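Local coordinates for protein thiamine diphosphokinase (Bacteroides thetaiotaomicron, PDB 2OMK) that probably transfers a pyrophosphate group from ATP to thiamine, making thiamine diphosphate, at residues A65-S70 and S84-Y89; A186-E192 and T218-E224; G193-L198 and L209-A214. The protein carries 1 engineered substitution. All coordinates share one frame; numbering follows the deposited sequence. Where two conformers were deposited one is given.

Contact 1: residues A65-S70 and S84-Y89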
loop_
_atom_site.group_PDB
_atom_site.type_symbol
_atom_site.label_atom_id
_atom_site.label_comp_id
_atom_site.label_asym_id
_atom_site.label_seq_id
_atom_site.Cartn_x
_atom_site.Cartn_y
_atom_site.Cartn_z
ATOM N N ALA A 65 10.333 17.364 4.139
ATOM C CA ALA A 65 10.466 18.815 4.097
ATOM C C ALA A 65 11.426 19.297 3.009
ATOM O O ALA A 65 11.283 20.415 2.514
ATOM C CB ALA A 65 10.881 19.362 5.458
ATOM N N ASN A 66 12.396 18.463 2.646
ATOM C CA ASN A 66 13.383 18.831 1.628
ATOM C C ASN A 66 12.748 19.223 0.296
ATOM O O ASN A 66 13.014 20.311 -0.213
ATOM C CB ASN A 66 14.423 17.726 1.439
ATOM C CG ASN A 66 15.355 17.598 2.617
ATOM O OD1 ASN A 66 15.696 18.592 3.266
ATOM N ND2 ASN A 66 15.772 16.367 2.914
ATOM N N GLU A 67 11.890 18.360 -0.256
ATOM C CA GLU A 67 11.242 18.701 -1.529
ATOM C C GLU A 67 10.304 19.901 -1.384
ATOM O O GLU A 67 10.256 20.774 -2.259
ATOM C CB GLU A 67 10.508 17.512 -2.167
ATOM C CG GLU A 67 9.850 17.919 -3.506
ATOM C CD GLU A 67 9.670 16.780 -4.490
ATOM O OE1 GLU A 67 10.050 15.636 -4.168
ATOM O OE2 GLU A 67 9.139 17.045 -5.598
ATOM N N TYR A 68 9.590 19.957 -0.263
ATOM C CA TYR A 68 8.678 21.053 0.010
ATOM C C TYR A 68 9.410 22.397 -0.033
ATOM O O TYR A 68 8.988 23.330 -0.732
ATOM C CB TYR A 68 7.993 20.840 1.368
ATOM C CG TYR A 68 6.747 21.667 1.549
ATOM C CD1 TYR A 68 5.692 21.576 0.642
ATOM C CD2 TYR A 68 6.611 22.539 2.632
ATOM C CE1 TYR A 68 4.538 22.333 0.795
ATOM C CE2 TYR A 68 5.445 23.294 2.801
ATOM C CZ TYR A 68 4.423 23.189 1.871
ATOM O OH TYR A 68 3.271 23.930 2.008
ATOM N N ILE A 69 10.520 22.471 0.699
ATOM C CA ILE A 69 11.352 23.682 0.739
ATOM C C ILE A 69 11.976 24.017 -0.626
ATOM O O ILE A 69 11.979 25.178 -1.048
ATOM C CB ILE A 69 12.449 23.552 1.813
ATOM C CG1 ILE A 69 11.811 23.405 3.202
ATOM C CG2 ILE A 69 13.388 24.772 1.768
ATOM C CD1 ILE A 69 12.771 22.916 4.288
ATOM N N SER A 70 12.486 22.996 -1.309
ATOM C CA SER A 70 13.121 23.168 -2.620
ATOM C C SER A 70 12.164 23.728 -3.677
ATOM O O SER A 70 12.597 24.383 -4.626
ATOM C CB SER A 70 13.716 21.848 -3.100
ATOM O OG SER A 70 12.697 21.002 -3.604
ATOM N N SER A 84 17.830 14.552 8.837
ATOM C CA SER A 84 17.263 14.128 7.556
ATOM C C SER A 84 17.097 15.301 6.584
ATOM O O SER A 84 16.775 15.111 5.408
ATOM C CB SER A 84 15.924 13.412 7.764
ATOM O OG SER A 84 14.933 14.311 8.237
ATOM N N LEU A 85 17.320 16.515 7.072
ATOM C CA LEU A 85 17.213 17.687 6.216
ATOM C C LEU A 85 18.550 18.010 5.556
ATOM O O LEU A 85 19.609 17.657 6.081
ATOM C CB LEU A 85 16.709 18.888 7.019
ATOM C CG LEU A 85 15.392 18.715 7.790
ATOM C CD1 LEU A 85 15.143 19.916 8.699
ATOM C CD2 LEU A 85 14.217 18.504 6.839
ATOM N N LEU A 86 18.497 18.660 4.396
ATOM C CA LEU A 86 19.689 19.264 3.813
ATOM C C LEU A 86 20.213 20.284 4.821
ATOM O O LEU A 86 19.420 20.992 5.446
ATOM C CB LEU A 86 19.376 19.934 2.468
ATOM C CG LEU A 86 18.993 19.040 1.276
ATOM C CD1 LEU A 86 18.864 19.873 0.004
ATOM C CD2 LEU A 86 19.988 17.899 1.055
ATOM N N PRO A 87 21.544 20.325 5.024
ATOM C CA PRO A 87 22.153 21.214 6.024
ATOM C C PRO A 87 21.620 22.651 6.022
ATOM O O PRO A 87 21.287 23.181 7.087
ATOM C CB PRO A 87 23.642 21.157 5.671
ATOM C CG PRO A 87 23.810 19.749 5.155
ATOM C CD PRO A 87 22.561 19.492 4.349
ATOM N N GLU A 88 21.534 23.275 4.849
ATOM C CA GLU A 88 21.021 24.645 4.740
ATOM C C GLU A 88 19.561 24.747 5.198
ATOM O O GLU A 88 19.160 25.755 5.791
ATOM C CB GLU A 88 21.194 25.181 3.311
ATOM C CG GLU A 88 20.528 26.531 3.019
ATOM C CD GLU A 88 21.284 27.740 3.565
ATOM O OE1 GLU A 88 22.221 27.582 4.375
ATOM O OE2 GLU A 88 20.920 28.870 3.174
ATOM N N TYR A 89 18.779 23.700 4.934
ATOM C CA TYR A 89 17.369 23.680 5.336
ATOM C C TYR A 89 17.211 23.538 6.841
ATOM O O TYR A 89 16.355 24.191 7.441
ATOM C CB TYR A 89 16.606 22.571 4.606
ATOM C CG TYR A 89 16.503 22.775 3.107
ATOM C CD1 TYR A 89 16.813 24.008 2.523
ATOM C CD2 TYR A 89 16.053 21.748 2.273
ATOM C CE1 TYR A 89 16.707 24.204 1.152
ATOM C CE2 TYR A 89 15.940 21.938 0.898
ATOM C CZ TYR A 89 16.270 23.170 0.347
ATOM O OH TYR A 89 16.166 23.377 -1.007
#
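Ala65, the first residue of helix 65-70, sets its CB against Leu85 CD2 at 3.7 Å, and both side chains also rest on Ile78 of strand 77-79. Asn66 supplies the polar bonds. Its amide is held at both ends by the backbone of the incoming loop: OD1 accepts from Leu86 N at 3.0 Å, nearly straight (167°) but with the donor tilted from the carbonyl plane, while ND2 donates to Ser84 O, also at 3.0 Å and more bent (146°). The same OD1 lies at the edge of the Tyr89 ring, near its plane, 3.3 Å from CD2. One turn on, Ile69 places CG2 over the centre of one Tyr89 face, a CH-pi contact 3.5 Å from the centroid; with CG2 anti to the backbone N (chi1 of -62° for CG1), this branch meets the ring while CD1 reaches Tyr89 CB and CG. Ser70 closes the row, its CA 3.5 Å from Tyr89 OH. Leu86 is the N-cap residue of helix 87-93, so a helix-borne amide fixes the loop exactly where the next helix begins. Two bonds at opposite ends of one carboxamide restrain its rotation and define which end is oxygen.

Contact 2: residues A186-E192 and T218-E224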
loop_
_atom_site.group_PDB
_atom_site.type_symbol
_atom_site.label_atom_id
_atom_site.label_comp_id
_atom_site.label_asym_id
_atom_site.label_seq_id
_atom_site.Cartn_x
_atom_site.Cartn_y
_atom_site.Cartn_z
ATOM N N ALA A 186 -14.469 -5.428 11.585
ATOM C CA ALA A 186 -15.897 -5.125 11.557
ATOM C C ALA A 186 -16.712 -6.383 11.257
ATOM O O ALA A 186 -16.224 -7.325 10.621
ATOM C CB ALA A 186 -16.205 -4.021 10.565
ATOM N N LYS A 187 -17.945 -6.398 11.746
ATOM C CA LYS A 187 -18.823 -7.554 11.604
ATOM C C LYS A 187 -20.203 -7.121 11.134
ATOM O O LYS A 187 -20.657 -6.020 11.453
ATOM C CB LYS A 187 -18.921 -8.321 12.928
ATOM C CG LYS A 187 -17.688 -9.151 13.263
ATOM C CD LYS A 187 -17.942 -10.060 14.455
ATOM C CE LYS A 187 -16.970 -11.233 14.477
ATOM N NZ LYS A 187 -17.333 -12.249 15.512
ATOM N N GLY A 188 -20.855 -7.996 10.369
ATOM C CA GLY A 188 -22.172 -7.730 9.810
ATOM C C GLY A 188 -22.159 -6.763 8.637
ATOM O O GLY A 188 -23.113 -6.006 8.442
ATOM N N LEU A 189 -21.081 -6.787 7.853
ATOM C CA LEU A 189 -20.937 -5.852 6.734
ATOM C C LEU A 189 -22.025 -6.061 5.695
ATOM O O LEU A 189 -22.205 -7.166 5.174
ATOM C CB LEU A 189 -19.545 -5.949 6.085
ATOM C CG LEU A 189 -18.396 -5.201 6.776
ATOM C CD1 LEU A 189 -17.044 -5.656 6.245
ATOM C CD2 LEU A 189 -18.521 -3.678 6.634
ATOM N N LYS A 190 -22.763 -4.989 5.423
ATOM C CA LYS A 190 -23.738 -4.965 4.340
ATOM C C LYS A 190 -23.853 -3.550 3.811
ATOM O O LYS A 190 -23.623 -2.573 4.536
ATOM C CB LYS A 190 -25.110 -5.484 4.794
ATOM C CG LYS A 190 -25.814 -4.638 5.840
ATOM C CD LYS A 190 -27.190 -5.212 6.181
ATOM C CE LYS A 190 -27.921 -4.357 7.219
ATOM N NZ LYS A 190 -29.190 -5.004 7.675
ATOM N N ALA A 191 -24.212 -3.443 2.544
ATOM C CA ALA A 191 -24.274 -2.151 1.900
ATOM C C ALA A 191 -25.483 -2.019 0.999
ATOM O O ALA A 191 -26.033 -3.022 0.513
ATOM C CB ALA A 191 -22.994 -1.903 1.110
ATOM N N GLU A 192 -25.885 -0.765 0.798
ATOM C CA GLU A 192 -26.809 -0.373 -0.246
ATOM C C GLU A 192 -26.045 0.587 -1.150
ATOM O O GLU A 192 -25.292 1.437 -0.662
ATOM C CB GLU A 192 -28.026 0.347 0.338
ATOM C CG GLU A 192 -28.936 -0.534 1.190
ATOM C CD GLU A 192 -28.517 -0.575 2.646
ATOM O OE1 GLU A 192 -28.339 0.507 3.248
ATOM O OE2 GLU A 192 -28.370 -1.693 3.192
ATOM N N THR A 218 -24.228 3.371 1.281
ATOM C CA THR A 218 -24.168 3.283 2.733
ATOM C C THR A 218 -23.659 1.913 3.132
ATOM O O THR A 218 -24.142 0.899 2.630
ATOM C CB THR A 218 -25.553 3.543 3.386
ATOM O OG1 THR A 218 -26.013 4.860 3.048
ATOM C CG2 THR A 218 -25.479 3.414 4.907
ATOM N N ILE A 219 -22.674 1.897 4.026
ATOM C CA ILE A 219 -22.138 0.655 4.573
ATOM C C ILE A 219 -22.596 0.551 6.020
ATOM O O ILE A 219 -22.490 1.520 6.779
ATOM C CB ILE A 219 -20.583 0.599 4.494
ATOM C CG1 ILE A 219 -20.115 0.669 3.030
ATOM C CG2 ILE A 219 -20.036 -0.664 5.216
ATOM C CD1 ILE A 219 -18.635 0.946 2.869
ATOM N N HIS A 220 -23.142 -0.615 6.372
ATOM C CA HIS A 220 -23.596 -0.906 7.732
ATOM C C HIS A 220 -22.732 -1.999 8.331
ATOM O O HIS A 220 -22.399 -2.978 7.655
ATOM C CB HIS A 220 -25.045 -1.408 7.744
ATOM C CG HIS A 220 -26.015 -0.513 7.040
ATOM N ND1 HIS A 220 -26.709 0.488 7.688
ATOM C CD2 HIS A 220 -26.431 -0.487 5.752
ATOM C CE1 HIS A 220 -27.501 1.098 6.824
ATOM N NE2 HIS A 220 -27.351 0.526 5.642
ATOM N N CYS A 221 -22.397 -1.841 9.606
ATOM C CA CYS A 221 -21.679 -2.868 10.361
ATOM C C CYS A 221 -21.467 -2.424 11.795
ATOM O O CYS A 221 -21.891 -1.334 12.195
ATOM C CB CYS A 221 -20.309 -3.155 9.733
ATOM S SG CYS A 221 -19.135 -1.788 9.912
ATOM N N THR A 222 -20.809 -3.286 12.560
ATOM C CA THR A 222 -20.249 -2.921 13.849
ATOM C C THR A 222 -18.754 -3.157 13.782
ATOM O O THR A 222 -18.312 -4.258 13.469
ATOM C CB THR A 222 -20.840 -3.774 14.991
ATOM O OG1 THR A 222 -22.266 -3.664 14.968
ATOM C CG2 THR A 222 -20.321 -3.298 16.343
ATOM N N GLY A 223 -17.979 -2.121 14.074
ATOM C CA GLY A 223 -16.533 -2.249 14.089
ATOM C C GLY A 223 -15.876 -1.323 13.086
ATOM O O GLY A 223 -16.528 -0.459 12.495
ATOM N N GLU A 224 -14.582 -1.528 12.895
ATOM C CA GLU A 224 -13.745 -0.585 12.161
ATOM C C GLU A 224 -13.385 -1.130 10.797
ATOM O O GLU A 224 -13.176 -2.332 10.627
ATOM C CB GLU A 224 -12.473 -0.285 12.961
ATOM C CG GLU A 224 -12.664 0.759 14.074
ATOM C CD GLU A 224 -13.193 0.182 15.376
ATOM O OE1 GLU A 224 -12.602 -0.795 15.887
ATOM O OE2 GLU A 224 -14.191 0.723 15.905
HETATM O O HOH W 1 -23.544 -5.216 13.114
#
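Leu189 lays its CD2 methyl between Cys221 CB at 3.6 Å and Ile219 CG2 at 3.7 Å, beside the face of the sheet that carries Ala191 and Ile219. The motif is an antiparallel pairing of strand 189-192, an outermost strand of a three-stranded sheet, with the central strand 216-221; the short segments run at 157° to each other. Three hydrogen-bonded pairs, Lys187 with Thr222, Lys190 with His220 and Glu192 with Thr218, fix the register, and a shift of one residue between the first two marks a beta bulge. Gly188 sits in this bulge at positive phi, and the Asp200 carboxylate accepts from Gly188 N through OD2 and from Leu189 N through OD1. The lack of a side chain at Gly223 lets the chains come close at that corner: a CB would strike Ala186 CA, and at these backbone angles it would also crowd the carbonyl O before it.

The opposite face is polar. Lys190 crosses His220 obliquely, CG to CB at 3.8 Å. Beyond it Glu192 bends at chi2 (88°), which turns the carboxylate across to the imidazole on the neighbouring strand, a diagonal contact. There His220 NE2 donates to Glu192 OE1 at 2.6 Å, in the ring plane and on the syn lone pair of the oxygen, although carboxylate and ring planes are 41° apart. Thr218 CG2 lies over one face of the ring, offset toward the rim, and Thr168 makes a weak hydrogen bond to ND1, so the imidazole is engaged at both nitrogens. At the far end, Ala186 CB lies 3.7 Å from Cys221 SG, and a water held 2.7 Å from Thr222 OG1 also donates weakly to Lys187 O.

Contact 3: residues G193-L198 and L209-A214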
loop_
_atom_site.group_PDB
_atom_site.type_symbol
_atom_site.label_atom_id
_atom_site.label_comp_id
_atom_site.label_asym_id
_atom_site.label_seq_id
_atom_site.Cartn_x
_atom_site.Cartn_y
_atom_site.Cartn_z
ATOM N N GLY A 193 -26.219 0.443 -2.455
ATOM C CA GLY A 193 -25.609 1.366 -3.399
ATOM C C GLY A 193 -24.295 0.899 -4.000
ATOM O O GLY A 193 -23.669 1.641 -4.749
ATOM N N LEU A 194 -23.882 -0.323 -3.673
ATOM C CA LEU A 194 -22.687 -0.915 -4.265
ATOM C C LEU A 194 -23.058 -2.099 -5.154
ATOM O O LEU A 194 -24.049 -2.782 -4.899
ATOM C CB LEU A 194 -21.700 -1.338 -3.177
ATOM C CG LEU A 194 -21.131 -0.224 -2.286
ATOM C CD1 LEU A 194 -20.293 -0.853 -1.187
ATOM C CD2 LEU A 194 -20.303 0.776 -3.093
ATOM N N PHE A 195 -22.269 -2.338 -6.197
ATOM C CA PHE A 195 -22.588 -3.385 -7.178
ATOM C C PHE A 195 -22.546 -4.783 -6.571
ATOM O O PHE A 195 -23.446 -5.601 -6.808
ATOM C CB PHE A 195 -21.661 -3.303 -8.394
ATOM C CG PHE A 195 -22.023 -4.271 -9.492
ATOM C CD1 PHE A 195 -23.057 -3.976 -10.376
ATOM C CD2 PHE A 195 -21.351 -5.480 -9.621
ATOM C CE1 PHE A 195 -23.407 -4.868 -11.387
ATOM C CE2 PHE A 195 -21.697 -6.386 -10.628
ATOM C CZ PHE A 195 -22.718 -6.075 -11.513
ATOM N N TYR A 196 -21.501 -5.054 -5.790
ATOM C CA TYR A 196 -21.357 -6.345 -5.121
ATOM C C TYR A 196 -21.785 -6.291 -3.665
ATOM O O TYR A 196 -21.380 -5.381 -2.926
ATOM C CB TYR A 196 -19.916 -6.857 -5.201
ATOM C CG TYR A 196 -19.446 -7.142 -6.600
ATOM C CD1 TYR A 196 -18.551 -6.283 -7.239
ATOM C CD2 TYR A 196 -19.900 -8.270 -7.296
ATOM C CE1 TYR A 196 -18.116 -6.536 -8.529
ATOM C CE2 TYR A 196 -19.467 -8.532 -8.593
ATOM C CZ TYR A 196 -18.576 -7.657 -9.197
ATOM O OH TYR A 196 -18.145 -7.902 -10.473
ATOM N N PRO A 197 -22.601 -7.270 -3.238
ATOM C CA PRO A 197 -22.908 -7.443 -1.829
ATOM C C PRO A 197 -21.640 -7.666 -1.017
ATOM O O PRO A 197 -20.688 -8.300 -1.499
ATOM C CB PRO A 197 -23.772 -8.713 -1.809
ATOM C CG PRO A 197 -24.385 -8.756 -3.144
ATOM C CD PRO A 197 -23.307 -8.259 -4.069
ATOM N N LEU A 198 -21.625 -7.137 0.198
ATOM C CA LEU A 198 -20.472 -7.296 1.074
ATOM C C LEU A 198 -20.521 -8.616 1.833
ATOM O O LEU A 198 -21.577 -9.249 1.932
ATOM C CB LEU A 198 -20.382 -6.132 2.062
ATOM C CG LEU A 198 -20.375 -4.707 1.501
ATOM C CD1 LEU A 198 -19.997 -3.734 2.607
ATOM C CD2 LEU A 198 -19.418 -4.583 0.313
ATOM N N LEU A 209 -12.201 -3.230 -5.222
ATOM C CA LEU A 209 -12.747 -3.083 -6.585
ATOM C C LEU A 209 -14.262 -3.344 -6.705
ATOM O O LEU A 209 -14.763 -3.821 -7.737
ATOM C CB LEU A 209 -11.934 -3.904 -7.603
ATOM C CG LEU A 209 -10.402 -3.814 -7.505
ATOM C CD1 LEU A 209 -9.721 -4.608 -8.621
ATOM C CD2 LEU A 209 -9.921 -2.363 -7.488
ATOM N N ASN A 210 -14.984 -3.004 -5.647
ATOM C CA ASN A 210 -16.426 -2.840 -5.740
ATOM C C ASN A 210 -16.713 -1.547 -6.521
ATOM O O ASN A 210 -15.786 -0.838 -6.952
ATOM C CB ASN A 210 -17.051 -2.794 -4.345
ATOM C CG ASN A 210 -18.463 -3.368 -4.311
ATOM O OD1 ASN A 210 -19.214 -3.291 -5.300
ATOM N ND2 ASN A 210 -18.837 -3.942 -3.167
ATOM N N GLU A 211 -17.989 -1.234 -6.700
ATOM C CA GLU A 211 -18.370 -0.145 -7.575
ATOM C C GLU A 211 -19.641 0.499 -7.050
ATOM O O GLU A 211 -20.592 -0.204 -6.690
ATOM C CB GLU A 211 -18.599 -0.690 -8.984
ATOM C CG GLU A 211 -18.159 0.227 -10.088
ATOM C CD GLU A 211 -17.912 -0.511 -11.391
ATOM O OE1 GLU A 211 -16.955 -1.324 -11.458
ATOM O OE2 GLU A 211 -18.669 -0.265 -12.354
ATOM N N ALA A 212 -19.651 1.828 -6.990
ATOM C CA ALA A 212 -20.879 2.550 -6.693
ATOM C C ALA A 212 -21.821 2.452 -7.893
ATOM O O ALA A 212 -21.396 2.570 -9.048
ATOM C CB ALA A 212 -20.588 4.003 -6.360
ATOM N N ILE A 213 -23.094 2.199 -7.610
ATOM C CA ILE A 213 -24.113 2.147 -8.652
ATOM C C ILE A 213 -24.625 3.563 -8.928
ATOM O O ILE A 213 -24.860 3.931 -10.084
ATOM C CB ILE A 213 -25.279 1.188 -8.268
ATOM C CG1 ILE A 213 -24.758 -0.245 -8.102
ATOM C CG2 ILE A 213 -26.404 1.238 -9.310
ATOM C CD1 ILE A 213 -25.748 -1.219 -7.466
ATOM N N ALA A 214 -24.753 4.354 -7.862
ATOM C CA ALA A 214 -25.419 5.663 -7.915
ATOM C C ALA A 214 -24.573 6.793 -7.297
ATOM O O ALA A 214 -23.338 6.702 -7.271
ATOM C CB ALA A 214 -26.818 5.577 -7.271
HETATM O O HOH W 2 -24.101 4.228 -5.095
#
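Asn210 OD1 is gripped by two backbone amides, Tyr196 N across the contact at 2.9 Å (169°) and Glu211 N of its own strand at 2.8 Å. On the other end of the carboxamide, ND2 donates to Tyr196 O at 2.9 Å, with that oxygen in the amide plane. Tyr196 CG stands anti to the carbonyl carbon (chi1 -64°), which lays CD1 3.6 Å from Asn210 OD1, and Leu198 CD2 packs crosswise against ND2. Farther along, Phe195 N donates to Glu211 O at 2.8 Å and Ile213 N to Gly193 O, flanking the single bridge of Leu194 with Ala212. A water donates to Gly193 O and accepts from Ala214 N, bridging the two. Strand 210-211 is an outermost strand of the mixed sheet, and Leu194 and Leu198 pack on Ile181 of strand 178-183. With an alanine here in place of Asn210 the carboxamide is gone, and Tyr196 N, Tyr196 O and Glu211 N are likely to be left without these partners, freeing the loop at Tyr196 to shift. Beyond the backbone bonds, then, the Asn210 amide supplies the last two links at Tyr196, where the CA atoms of the two residues are farther apart (6.1 Å, against 4.6 Å between Leu194 CA and Ala212 CA).

From the N terminus, contact 1 comes first and closes a short loop of 13 residues that contains strand 77-79, joining helix 65-70 to the start of helix 87-93 in the catalytic domain. Contact 2 opens much later, and its segments enclose contact 3, which is nested inside it; both fall in the substrate-binding domain. Contact 2 pairs two strands of the three-stranded sheet, whereas contact 3 ties the loop after strand 189-192 to strand 210-211 at the edge of the large mixed sheet. Leu198 joins the two, packing on Ala191 and Ile219. Contact 1 lies across the chain's centre, about 43 Å from either by centres.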